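Side-chain contacts in inositol dehydrogenase (Lactobacillus casei, PDB 4MKX), which probably oxidises scyllo-inositol at the expense of NAD, as a dehydrogenase of the Gfo/Idh/MocA family: residues A[26-31]-A[85-90]; A[139-144]-A[259-264]; A[167-172]-A[197-202]; A[237-242]-A[247-252]; A[297-300]-A[306-309]. All coordinates share one frame; numbering follows the deposited sequence.

Contact 1: residues A[26-31]-A[85-90]; sequences GRLGKI and FIVSPS
Val87, just past the end of strand 83-86, meets the first turn of helix 27-38 at Leu28 and Gly29, and the interaction is of two kinds.

The apolar part rests on one methyl. Val87 CG1 lies 3.6 Å from the backbone N of Gly29 and 3.7 Å from Gly29 CA, so it sits directly on the helix backbone. The same methyl is 4.0 Å from Leu28 CG, and the two side chains meet at about a right angle. In Val87 the CG1 branch is turned opposite the backbone N (chi1 -154°), which aims it at the helix, while CG2 stays beside that N. Gly29 and Val87 are the nearest backbone pair, with CA atoms 5.5 Å apart.

The polar part runs through a single water. It donates to Val87 O at 3.0 Å and accepts weak bonds from Gly26 N (2.9 Å) and Gly29 N (3.1 Å). No direct hydrogen bond joins the segments.

Gly26 is the N-cap of the helix, and with Gly29 it fits the GxGxxG pattern of the dinucleotide-binding Rossmann fold. The water thus occupies the N-terminal end of this helix, where the amide N-H groups would make the surroundings electropositive. That chemistry is consistent with the ordered water of other Rossmann folds, which in their complexes commonly bridges the glycine-rich turn and the dinucleotide phosphates.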
# COMPACT_ATOMS: atom_id res chain seq x y z
N GLY A 26 31.03 12.61 16.62
CA GLY A 26 30.88 11.65 15.54
C GLY A 26 29.58 11.94 14.81
O GLY A 26 29.01 13.03 14.96
N ARG A 27 29.11 10.97 14.03
CA ARG A 27 27.95 11.18 13.17
C ARG A 27 26.75 11.69 13.95
O ARG A 27 26.15 12.70 13.61
CB ARG A 27 27.58 9.89 12.43
CG ARG A 27 26.39 10.05 11.49
CD ARG A 27 26.12 8.80 10.67
NE ARG A 27 25.39 9.14 9.45
NH1 ARG A 27 24.66 7.00 9.02
NH2 ARG A 27 24.09 8.71 7.61
N LEU A 28 26.42 10.98 15.03
CA LEU A 28 25.27 11.35 15.84
C LEU A 28 25.51 12.65 16.61
O LEU A 28 24.61 13.48 16.74
CB LEU A 28 24.91 10.20 16.79
CG LEU A 28 23.68 10.39 17.68
CD1 LEU A 28 22.47 10.64 16.82
CD2 LEU A 28 23.49 9.16 18.56
N GLY A 29 26.72 12.84 17.12
CA GLY A 29 27.04 14.07 17.83
C GLY A 29 26.86 15.30 16.96
O GLY A 29 26.36 16.33 17.44
N LYS A 30 27.26 15.20 15.70
CA LYS A 30 27.14 16.32 14.76
C LYS A 30 25.68 16.66 14.48
O LYS A 30 25.34 17.83 14.31
CB LYS A 30 27.90 16.02 13.46
CG LYS A 30 29.41 16.23 13.62
CD LYS A 30 30.18 15.86 12.36
CE LYS A 30 31.66 16.18 12.57
NZ LYS A 30 32.47 16.02 11.33
N ILE A 31 24.83 15.64 14.43
CA ILE A 31 23.40 15.89 14.27
C ILE A 31 22.84 16.70 15.44
O ILE A 31 22.20 17.73 15.24
CB ILE A 31 22.62 14.57 14.09
CG1 ILE A 31 23.04 13.90 12.78
CG2 ILE A 31 21.11 14.83 14.11
CD1 ILE A 31 22.53 12.48 12.62
N PHE A 85 25.27 17.65 26.58
CA PHE A 85 24.79 16.54 25.76
C PHE A 85 25.94 15.57 25.67
O PHE A 85 27.02 15.91 25.17
CB PHE A 85 24.46 17.02 24.35
CG PHE A 85 22.99 17.21 24.10
CD1 PHE A 85 22.27 18.15 24.82
CD2 PHE A 85 22.34 16.47 23.13
CE1 PHE A 85 20.91 18.34 24.60
CE2 PHE A 85 20.98 16.64 22.90
CZ PHE A 85 20.27 17.58 23.64
N ILE A 86 25.72 14.35 26.15
CA ILE A 86 26.76 13.35 26.14
C ILE A 86 26.55 12.41 24.97
O ILE A 86 25.61 11.62 24.95
CB ILE A 86 26.79 12.59 27.47
CG1 ILE A 86 27.22 13.56 28.58
CG2 ILE A 86 27.76 11.41 27.41
CD1 ILE A 86 26.91 13.07 29.98
N VAL A 87 27.43 12.53 23.97
CA VAL A 87 27.32 11.72 22.76
C VAL A 87 28.66 11.04 22.48
O VAL A 87 29.03 10.79 21.33
CB VAL A 87 26.83 12.58 21.56
CG1 VAL A 87 26.13 11.70 20.53
CG2 VAL A 87 25.88 13.67 22.02
N SER A 88 29.39 10.74 23.55
CA SER A 88 30.66 10.02 23.51
C SER A 88 30.41 8.53 23.35
O SER A 88 29.26 8.08 23.43
CB SER A 88 31.40 10.27 24.82
OG SER A 88 30.55 10.06 25.93
N PRO A 89 31.47 7.74 23.11
CA PRO A 89 31.25 6.29 23.08
C PRO A 89 30.69 5.77 24.40
O PRO A 89 30.92 6.38 25.45
CB PRO A 89 32.66 5.74 22.84
CG PRO A 89 33.37 6.83 22.11
CD PRO A 89 32.84 8.11 22.68
N SER A 90 29.96 4.66 24.34
CA SER A 90 29.15 4.20 25.47
C SER A 90 29.96 3.95 26.74
O SER A 90 29.43 4.06 27.84
CB SER A 90 28.46 2.89 25.09
OG SER A 90 29.41 2.00 24.55
O HOH W 1 29.12 11.35 18.36

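Contact 2: residues A[139-144]-A[259-264]; sequences FMRRFD and YHVETE
The backbones of Arg141, in the short 3-10 turn 140-143, and Val261, on strand 260-267, stay well apart, their CA atoms 10.4 Å from each other even though they are the closest pair. A long side chain spans the gap. Arg141 is extended from CG to NE and comes against Val261 from the opposite direction, laying one face of its guanidinium on the CG1 methyl, which stands 3.4 Å above the plane and over its centre. The nearest atoms are Arg141 CZ and Val261 CG1, 3.5 Å apart. Because CG1 is turned opposite the backbone N (chi1 171°), it takes this place against the guanidinium, while CG2 lies over the rim of one face of the Tyr259 ring. In the guanidinium plane a water accepts from Arg141 NH2 at 2.8 Å and is hydrogen-bonded to Tyr259 OH at 3.0 Å. The charged end has stronger partners beyond the segments: NH1 forms a salt bridge with Asp199, and NH2 bonds Ser169 OG. The methyl over one face and the water in plane, with these outside partners, probably restrict the group's rotation. The contact therefore ties the loop between strand 135-137 and helix 145-155 to the large mixed sheet, beside strand 162-172 and helix 197-207.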
# COMPACT_ATOMS: atom_id res chain seq x y z
N PHE A 139 16.29 7.96 24.15
CA PHE A 139 15.39 7.01 23.50
C PHE A 139 14.44 7.77 22.56
O PHE A 139 13.29 8.06 22.91
CB PHE A 139 14.62 6.20 24.55
CG PHE A 139 15.48 5.21 25.29
CD1 PHE A 139 16.27 4.31 24.59
CD2 PHE A 139 15.52 5.20 26.68
CE1 PHE A 139 17.08 3.40 25.27
CE2 PHE A 139 16.32 4.29 27.36
CZ PHE A 139 17.10 3.39 26.65
N MET A 140 14.93 8.11 21.37
CA MET A 140 14.23 9.07 20.53
C MET A 140 12.93 8.54 19.93
O MET A 140 12.08 9.33 19.53
CB MET A 140 15.14 9.62 19.43
CG MET A 140 15.39 8.70 18.23
SD MET A 140 16.39 7.27 18.65
CE MET A 140 16.60 6.52 17.05
N ARG A 141 12.75 7.23 19.89
CA ARG A 141 11.51 6.70 19.31
C ARG A 141 10.30 7.14 20.13
O ARG A 141 9.20 7.28 19.59
CB ARG A 141 11.56 5.18 19.19
CG ARG A 141 12.65 4.71 18.25
CD ARG A 141 12.46 3.25 17.95
NE ARG A 141 13.65 2.70 17.32
CZ ARG A 141 13.81 1.40 17.07
NH1 ARG A 141 12.85 0.55 17.38
NH2 ARG A 141 14.94 0.98 16.51
N ARG A 142 10.50 7.42 21.41
CA ARG A 142 9.40 7.94 22.21
C ARG A 142 8.93 9.31 21.74
O ARG A 142 7.84 9.75 22.12
CB ARG A 142 9.80 8.02 23.69
CG ARG A 142 10.13 6.67 24.30
CD ARG A 142 10.12 6.81 25.79
NE ARG A 142 10.63 5.63 26.47
CZ ARG A 142 10.39 5.38 27.75
NH1 ARG A 142 9.66 6.24 28.45
NH2 ARG A 142 10.87 4.29 28.33
N PHE A 143 9.74 9.99 20.93
CA PHE A 143 9.36 11.31 20.41
C PHE A 143 8.97 11.31 18.94
O PHE A 143 8.62 12.34 18.39
CB PHE A 143 10.49 12.31 20.65
CG PHE A 143 10.72 12.59 22.09
CD1 PHE A 143 11.57 11.79 22.83
CD2 PHE A 143 10.05 13.63 22.72
CE1 PHE A 143 11.77 12.03 24.18
CE2 PHE A 143 10.25 13.88 24.06
CZ PHE A 143 11.10 13.07 24.78
N ASP A 144 9.01 10.14 18.33
CA ASP A 144 8.69 10.02 16.91
C ASP A 144 7.18 10.10 16.72
O ASP A 144 6.43 9.47 17.47
CB ASP A 144 9.20 8.67 16.39
CG ASP A 144 8.80 8.42 14.97
OD1 ASP A 144 9.37 9.06 14.05
OD2 ASP A 144 7.92 7.57 14.73
N TYR A 259 16.98 1.31 5.58
CA TYR A 259 16.95 1.24 7.04
C TYR A 259 15.59 0.72 7.47
O TYR A 259 14.58 1.42 7.32
CB TYR A 259 17.17 2.65 7.59
CG TYR A 259 17.25 2.78 9.10
CD1 TYR A 259 18.12 2.00 9.85
CD2 TYR A 259 16.47 3.71 9.77
CE1 TYR A 259 18.19 2.13 11.23
CE2 TYR A 259 16.54 3.87 11.14
CZ TYR A 259 17.41 3.08 11.87
OH TYR A 259 17.50 3.21 13.24
N HIS A 260 15.54 -0.50 7.99
CA HIS A 260 14.25 -1.11 8.31
C HIS A 260 14.04 -1.13 9.81
O HIS A 260 14.63 -1.94 10.52
CB HIS A 260 14.14 -2.53 7.76
CG HIS A 260 12.76 -3.10 7.87
ND1 HIS A 260 11.90 -3.19 6.79
CD2 HIS A 260 12.07 -3.58 8.94
CE1 HIS A 260 10.76 -3.73 7.18
NE2 HIS A 260 10.84 -3.98 8.48
N VAL A 261 13.20 -0.22 10.29
CA VAL A 261 12.79 -0.19 11.69
C VAL A 261 11.27 -0.26 11.70
O VAL A 261 10.59 0.62 11.17
CB VAL A 261 13.28 1.06 12.41
CG1 VAL A 261 12.67 1.17 13.79
CG2 VAL A 261 14.80 1.00 12.55
N GLU A 262 10.75 -1.33 12.27
CA GLU A 262 9.33 -1.63 12.18
C GLU A 262 8.92 -2.19 13.53
O GLU A 262 9.66 -2.95 14.14
CB GLU A 262 9.09 -2.70 11.10
CG GLU A 262 7.62 -3.16 10.98
CD GLU A 262 7.46 -4.42 10.17
OE1 GLU A 262 8.49 -5.02 9.78
OE2 GLU A 262 6.29 -4.83 9.93
N THR A 263 7.75 -1.77 14.01
CA THR A 263 7.22 -2.31 15.26
C THR A 263 5.77 -2.68 15.07
O THR A 263 4.96 -1.87 14.64
CB THR A 263 7.35 -1.29 16.40
OG1 THR A 263 8.73 -0.98 16.57
CG2 THR A 263 6.84 -1.88 17.70
N GLU A 264 5.45 -3.93 15.41
CA GLU A 264 4.11 -4.46 15.27
C GLU A 264 3.57 -4.74 16.67
O GLU A 264 4.27 -5.32 17.50
CB GLU A 264 4.20 -5.78 14.50
CG GLU A 264 2.99 -6.65 14.56
CD GLU A 264 3.26 -7.97 13.90
OE1 GLU A 264 3.25 -8.01 12.65
OE2 GLU A 264 3.54 -8.96 14.61
O HOH W 2 16.41 3.37 16.03

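Contact 3: residues A[167-172]-A[197-202]; sequences SYSIDP and IHDIDV
Asp199 faces Ser167 and Ser169 where helix 197-207 lies on the mixed beta sheet of the C-terminal domain, the open-faced alpha/beta part of the Gfo/Idh/MocA fold. The local axes of strand 167-172 and helix 197-202 are nearly antiparallel, at 162°, with a closest approach of 8.6 Å.

The two serines, two positions apart on the strand, send their side chains from the same side of the sheet, and each takes a different oxygen of the carboxylate. Ser167 OG donates to Asp199 OD1 at 2.5 Å, arriving from above the carboxylate plane, 43° out of it. Ser169 OG donates to Asp199 OD2, also at 2.5 Å, but on the syn side and closer to the plane. The carboxylate is thus gripped from two unlike directions. The torsions of the two serines differ to match: Ser167 OG is turned opposite its backbone N (chi1 -154°), whereas Ser169 OG stays beside its own N. Both separations are short for hydroxyl-carboxylate bonds.

The carboxylate is buried, and Arg141 balances its charge from outside the two segments. Ser167 OG is also hydrogen-bonded to Thr263 OG1, so the serines and the aspartate belong to a wider polar network enclosed between sheet, helix and the 139-144 loop. Tyr168, between the serines, points away from the helix, and its hydroxyl bonds Glu264 of the second subunit. On the helix side, Asp199 CB itself comes within 4.0 Å of Ser167 OG.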
# COMPACT_ATOMS: atom_id res chain seq x y z
N SER A 167 9.43 -6.36 16.97
CA SER A 167 10.16 -5.18 16.55
C SER A 167 11.43 -5.55 15.80
O SER A 167 12.17 -6.45 16.21
CB SER A 167 10.45 -4.27 17.76
OG SER A 167 10.60 -2.92 17.34
N TYR A 168 11.65 -4.89 14.66
CA TYR A 168 12.81 -5.15 13.83
C TYR A 168 13.63 -3.88 13.77
O TYR A 168 13.08 -2.80 13.54
CB TYR A 168 12.37 -5.42 12.39
CG TYR A 168 11.83 -6.79 12.07
CD1 TYR A 168 11.44 -7.69 13.05
CD2 TYR A 168 11.73 -7.19 10.75
CE1 TYR A 168 10.95 -8.96 12.71
CE2 TYR A 168 11.24 -8.43 10.40
CZ TYR A 168 10.86 -9.31 11.37
OH TYR A 168 10.40 -10.55 10.99
N SER A 169 14.94 -4.01 13.93
CA SER A 169 15.87 -2.92 13.66
C SER A 169 16.98 -3.48 12.78
O SER A 169 17.83 -4.24 13.25
CB SER A 169 16.47 -2.36 14.95
OG SER A 169 15.47 -1.73 15.73
N ILE A 170 16.98 -3.12 11.50
CA ILE A 170 17.97 -3.66 10.57
C ILE A 170 18.69 -2.53 9.81
O ILE A 170 18.06 -1.79 9.06
CB ILE A 170 17.34 -4.63 9.56
CG1 ILE A 170 16.39 -5.62 10.26
CG2 ILE A 170 18.43 -5.42 8.82
CD1 ILE A 170 15.67 -6.56 9.28
N ASP A 171 19.99 -2.41 10.03
CA ASP A 171 20.79 -1.37 9.37
C ASP A 171 21.00 -1.74 7.92
O ASP A 171 20.99 -2.91 7.56
CB ASP A 171 22.16 -1.22 10.06
CG ASP A 171 22.18 -0.14 11.12
OD1 ASP A 171 21.24 0.68 11.19
OD2 ASP A 171 23.16 -0.10 11.89
N PRO A 172 21.20 -0.73 7.07
CA PRO A 172 21.36 -0.97 5.63
C PRO A 172 22.66 -1.69 5.29
O PRO A 172 23.69 -1.47 5.94
CB PRO A 172 21.39 0.45 5.04
CG PRO A 172 21.82 1.32 6.16
CD PRO A 172 21.23 0.71 7.39
N ILE A 197 18.53 -2.06 21.70
CA ILE A 197 18.20 -1.30 22.89
C ILE A 197 16.95 -0.44 22.70
O ILE A 197 16.12 -0.37 23.60
CB ILE A 197 19.39 -0.44 23.39
CG1 ILE A 197 20.48 -1.35 23.95
CG2 ILE A 197 18.95 0.50 24.50
CD1 ILE A 197 21.45 -0.66 24.90
N HIS A 198 16.80 0.19 21.54
CA HIS A 198 15.61 0.99 21.30
C HIS A 198 14.36 0.12 21.24
O HIS A 198 13.28 0.55 21.64
CB HIS A 198 15.72 1.79 20.00
CG HIS A 198 16.74 2.87 20.03
ND1 HIS A 198 16.66 3.95 20.88
CD2 HIS A 198 17.86 3.06 19.29
CE1 HIS A 198 17.69 4.75 20.68
NE2 HIS A 198 18.43 4.24 19.70
N ASP A 199 14.51 -1.10 20.72
CA ASP A 199 13.38 -2.02 20.66
C ASP A 199 12.97 -2.49 22.05
O ASP A 199 11.78 -2.57 22.36
CB ASP A 199 13.73 -3.21 19.77
CG ASP A 199 13.92 -2.82 18.32
OD1 ASP A 199 13.00 -2.20 17.75
OD2 ASP A 199 14.98 -3.13 17.76
N ILE A 200 13.95 -2.78 22.89
CA ILE A 200 13.68 -3.13 24.28
C ILE A 200 12.92 -1.99 24.96
O ILE A 200 11.90 -2.21 25.61
CB ILE A 200 14.97 -3.48 25.03
CG1 ILE A 200 15.50 -4.83 24.52
CG2 ILE A 200 14.72 -3.57 26.53
CD1 ILE A 200 16.96 -5.04 24.81
N ASP A 201 13.40 -0.76 24.79
CA ASP A 201 12.69 0.36 25.38
C ASP A 201 11.26 0.53 24.86
O ASP A 201 10.34 0.82 25.62
CB ASP A 201 13.48 1.64 25.16
CG ASP A 201 12.87 2.81 25.88
OD1 ASP A 201 12.91 2.82 27.14
OD2 ASP A 201 12.31 3.70 25.19
N VAL A 202 11.07 0.33 23.56
CA VAL A 202 9.74 0.40 22.98
C VAL A 202 8.79 -0.62 23.61
O VAL A 202 7.65 -0.30 23.92
CB VAL A 202 9.79 0.22 21.43
CG1 VAL A 202 8.52 -0.41 20.90
CG2 VAL A 202 10.06 1.56 20.76

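Contact 4: residues A[237-242]-A[247-252]; sequences ALMQLE and AILVAG
Ala247, Met239 and Leu249 have the most surface buried here, and all three project to the same face of the sheet. Met239 pairs with Ala247, and Ala237 with Leu249, as antiparallel hydrogen-bonded pairs. Each pair is closed by two backbone bonds; Met239 N to Ala247 O and Ala247 N to Met239 O are both 2.9 Å.

The Met239 side chain runs straight through chi2 and then bends at chi3 (-61°), which folds its CE methyl over the neighbouring strand. CE touches Ala247 CB at 3.6 Å and Leu249 CG at 3.9 Å, and so bridges two residues that are not themselves neighbours in sequence. Leu241 adds its CD1 methyl at 4.0 Å from Ala247 CB, leaving this small side chain covered by two larger ones. Beyond them, Ile203 of helix 197-207 packs on Met239, Leu241 and Leu249.

On the other face Leu238 and Ile248 form the non-hydrogen-bonded pair between the two, with Leu238 CD1 4.0 Å from Ile248 CG1. This face meets the second subunit, where Leu238 packs on Trp215 and Ile248 on Ile248 of that chain. Strands 234-241 and 246-252 thus make a beta hairpin within the mixed sheet, one face covered by helix and the other by a neighbouring subunit.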
# COMPACT_ATOMS: atom_id res chain seq x y z
N ALA A 237 15.27 -13.02 18.41
CA ALA A 237 15.04 -13.36 19.80
C ALA A 237 13.57 -13.51 20.10
O ALA A 237 12.71 -12.83 19.52
CB ALA A 237 15.66 -12.29 20.71
N LEU A 238 13.27 -14.41 21.03
CA LEU A 238 11.92 -14.55 21.54
C LEU A 238 11.99 -14.24 23.03
O LEU A 238 12.91 -14.67 23.71
CB LEU A 238 11.42 -15.97 21.33
CG LEU A 238 10.00 -16.29 21.79
CD1 LEU A 238 8.98 -15.42 21.06
CD2 LEU A 238 9.75 -17.78 21.54
N MET A 239 11.03 -13.48 23.52
CA MET A 239 11.06 -13.01 24.90
C MET A 239 9.71 -13.21 25.54
O MET A 239 8.67 -12.99 24.92
CB MET A 239 11.45 -11.53 24.94
CG MET A 239 12.71 -11.23 24.18
SD MET A 239 13.35 -9.58 24.52
CE MET A 239 11.97 -8.62 23.93
N GLN A 240 9.72 -13.64 26.79
CA GLN A 240 8.49 -13.79 27.53
C GLN A 240 8.55 -12.72 28.60
O GLN A 240 9.54 -12.63 29.34
CB GLN A 240 8.47 -15.16 28.19
CG GLN A 240 7.16 -15.52 28.85
CD GLN A 240 7.13 -17.01 29.17
OE1 GLN A 240 8.05 -17.53 29.80
NE2 GLN A 240 6.08 -17.69 28.73
N LEU A 241 7.51 -11.90 28.67
CA LEU A 241 7.49 -10.82 29.65
C LEU A 241 6.84 -11.32 30.94
O LEU A 241 6.35 -12.45 30.99
CB LEU A 241 6.74 -9.61 29.10
CG LEU A 241 7.50 -8.65 28.17
CD1 LEU A 241 8.15 -9.33 26.97
CD2 LEU A 241 6.56 -7.54 27.71
N GLU A 242 6.84 -10.49 31.98
CA GLU A 242 6.39 -10.92 33.31
C GLU A 242 4.96 -11.46 33.40
O GLU A 242 4.67 -12.31 34.25
CB GLU A 242 6.57 -9.78 34.32
CG GLU A 242 5.50 -8.71 34.20
CD GLU A 242 5.81 -7.49 35.03
OE1 GLU A 242 6.44 -7.63 36.10
OE2 GLU A 242 5.42 -6.38 34.60
N ALA A 247 7.21 -11.24 23.05
CA ALA A 247 7.88 -10.27 22.19
C ALA A 247 8.87 -10.98 21.28
O ALA A 247 9.48 -11.97 21.65
CB ALA A 247 8.58 -9.19 23.00
N ILE A 248 8.99 -10.45 20.07
CA ILE A 248 9.90 -11.00 19.08
C ILE A 248 10.80 -9.87 18.62
O ILE A 248 10.31 -8.78 18.31
CB ILE A 248 9.10 -11.51 17.86
CG1 ILE A 248 8.22 -12.68 18.28
CG2 ILE A 248 10.05 -11.93 16.74
CD1 ILE A 248 7.29 -13.14 17.20
N LEU A 249 12.10 -10.11 18.58
CA LEU A 249 13.03 -9.11 18.07
C LEU A 249 13.80 -9.66 16.89
O LEU A 249 14.15 -10.82 16.86
CB LEU A 249 14.05 -8.71 19.13
CG LEU A 249 13.54 -8.02 20.38
CD1 LEU A 249 14.74 -7.62 21.25
CD2 LEU A 249 12.72 -6.80 20.00
N VAL A 250 14.07 -8.81 15.90
CA VAL A 250 15.06 -9.15 14.89
C VAL A 250 15.99 -7.95 14.77
O VAL A 250 15.53 -6.80 14.75
CB VAL A 250 14.44 -9.47 13.52
CG1 VAL A 250 15.54 -9.58 12.47
CG2 VAL A 250 13.67 -10.78 13.58
N ALA A 251 17.29 -8.20 14.75
CA ALA A 251 18.29 -7.15 14.61
C ALA A 251 19.21 -7.58 13.50
O ALA A 251 19.50 -8.76 13.33
CB ALA A 251 19.06 -6.96 15.89
N GLY A 252 19.69 -6.62 12.72
CA GLY A 252 20.55 -6.98 11.63
C GLY A 252 21.33 -5.81 11.13
O GLY A 252 21.05 -4.66 11.49

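Contact 5: residues A[297-300]-A[306-309]; sequences QNFP and AFLS
Phe299 and Phe307 meet at the junction of two consecutive helices, 299-302 and 304-319.

The aromatic contact is edge to edge. Phe299 CD1 lies 3.8 Å from Phe307 CZ and 3.9 Å from Phe307 CE2, and in each ring the partner atoms lie at the edge, close to the ring plane. The side chains themselves cross at about a right angle. No face is stacked on a face, so the pair is held by van der Waals contact of ring edges. In Phe299 the ring stands between the backbone N and the carbonyl carbon (chi1 80°), a rotamer that swings it over the following residue, toward Phe307.

The aliphatic part belongs to Pro300. Its CD rests 3.3 Å above one face of the Phe299 ring, offset toward the rim. Polar bonding lies at the helix start, where Asn298, the N-cap, accepts from Glu301 N through OD1.

Outside the pair, Tyr259 packs against Phe299 and Met140 against Phe307, which places the junction near the 139-144 loop. Pro300 also touches Arg27 and Ile31 of helix 27-38. Within the contact, Pro300 CA lies 4.4 Å from Phe307 CE2, at the edge of that ring.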
# COMPACT_ATOMS: atom_id res chain seq x y z
N GLN A 297 16.78 5.59 4.02
CA GLN A 297 18.04 4.89 3.82
C GLN A 297 18.89 4.74 5.06
O GLN A 297 19.75 3.86 5.12
CB GLN A 297 18.86 5.60 2.73
CG GLN A 297 18.27 5.47 1.36
CD GLN A 297 18.24 4.03 0.89
OE1 GLN A 297 19.29 3.40 0.73
NE2 GLN A 297 17.04 3.49 0.69
N ASN A 298 18.68 5.60 6.04
CA ASN A 298 19.50 5.56 7.24
C ASN A 298 18.80 6.21 8.40
O ASN A 298 17.77 6.88 8.21
CB ASN A 298 20.84 6.26 6.99
CG ASN A 298 20.69 7.55 6.21
OD1 ASN A 298 20.02 8.50 6.65
ND2 ASN A 298 21.31 7.60 5.04
N PHE A 299 19.35 6.04 9.59
CA PHE A 299 18.71 6.58 10.79
C PHE A 299 18.53 8.10 10.82
O PHE A 299 17.50 8.58 11.31
CB PHE A 299 19.32 6.01 12.09
CG PHE A 299 20.60 6.66 12.52
CD1 PHE A 299 20.59 7.83 13.26
CD2 PHE A 299 21.83 6.07 12.23
CE1 PHE A 299 21.77 8.43 13.68
CE2 PHE A 299 23.01 6.65 12.65
CZ PHE A 299 22.98 7.84 13.37
N PRO A 300 19.52 8.89 10.32
CA PRO A 300 19.28 10.33 10.41
C PRO A 300 18.10 10.77 9.56
O PRO A 300 17.40 11.69 9.95
CB PRO A 300 20.58 10.94 9.85
CG PRO A 300 21.60 9.89 10.03
CD PRO A 300 20.88 8.59 9.83
N ALA A 306 12.29 13.02 15.23
CA ALA A 306 12.39 12.54 16.61
C ALA A 306 13.58 13.14 17.34
O ALA A 306 13.49 13.44 18.53
CB ALA A 306 12.47 11.02 16.64
N PHE A 307 14.70 13.29 16.64
CA PHE A 307 15.87 13.91 17.27
C PHE A 307 15.57 15.36 17.67
O PHE A 307 15.87 15.76 18.79
CB PHE A 307 17.09 13.87 16.33
CG PHE A 307 17.68 12.51 16.18
CD1 PHE A 307 17.95 11.72 17.29
CD2 PHE A 307 17.94 11.99 14.91
CE1 PHE A 307 18.50 10.44 17.15
CE2 PHE A 307 18.49 10.72 14.76
CZ PHE A 307 18.76 9.94 15.88
N LEU A 308 15.00 16.13 16.75
CA LEU A 308 14.64 17.52 17.05
C LEU A 308 13.66 17.60 18.21
O LEU A 308 13.83 18.43 19.10
CB LEU A 308 14.05 18.20 15.80
CG LEU A 308 15.07 18.63 14.76
CD1 LEU A 308 14.41 18.82 13.39
CD2 LEU A 308 15.75 19.92 15.21
N SER A 309 12.65 16.74 18.21
CA SER A 309 11.67 16.76 19.28
C SER A 309 12.26 16.41 20.65
O SER A 309 11.92 17.06 21.63
CB SER A 309 10.48 15.84 18.97
OG SER A 309 9.72 16.39 17.89

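How the contacts relate
Contacts 2, 3 and 4 share the mixed sheet, on which strands 260-267, 162-172 and 246-252 are successive neighbours. Contacts 2 and 3 have centres 7 Å apart; besides the Arg141 bridge, a second salt bridge joins them, Arg142 NH2 to Asp201 OD1 at 2.8 Å. Contact 4 lies farther out, 10 Å from contact 3 between centres. Contact 5 touches both contact 2 and contact 1: Tyr259 CE2 lies 3.5 Å from Phe299 CA, and Leu28 CD1 lies 3.9 Å from Phe307 CZ. Contact 1, in the Rossmann domain, stands 19 Å from contacts 2 and 3 between centres; its glycine-rich turn marks the probable dinucleotide site, which is empty in this apo structure.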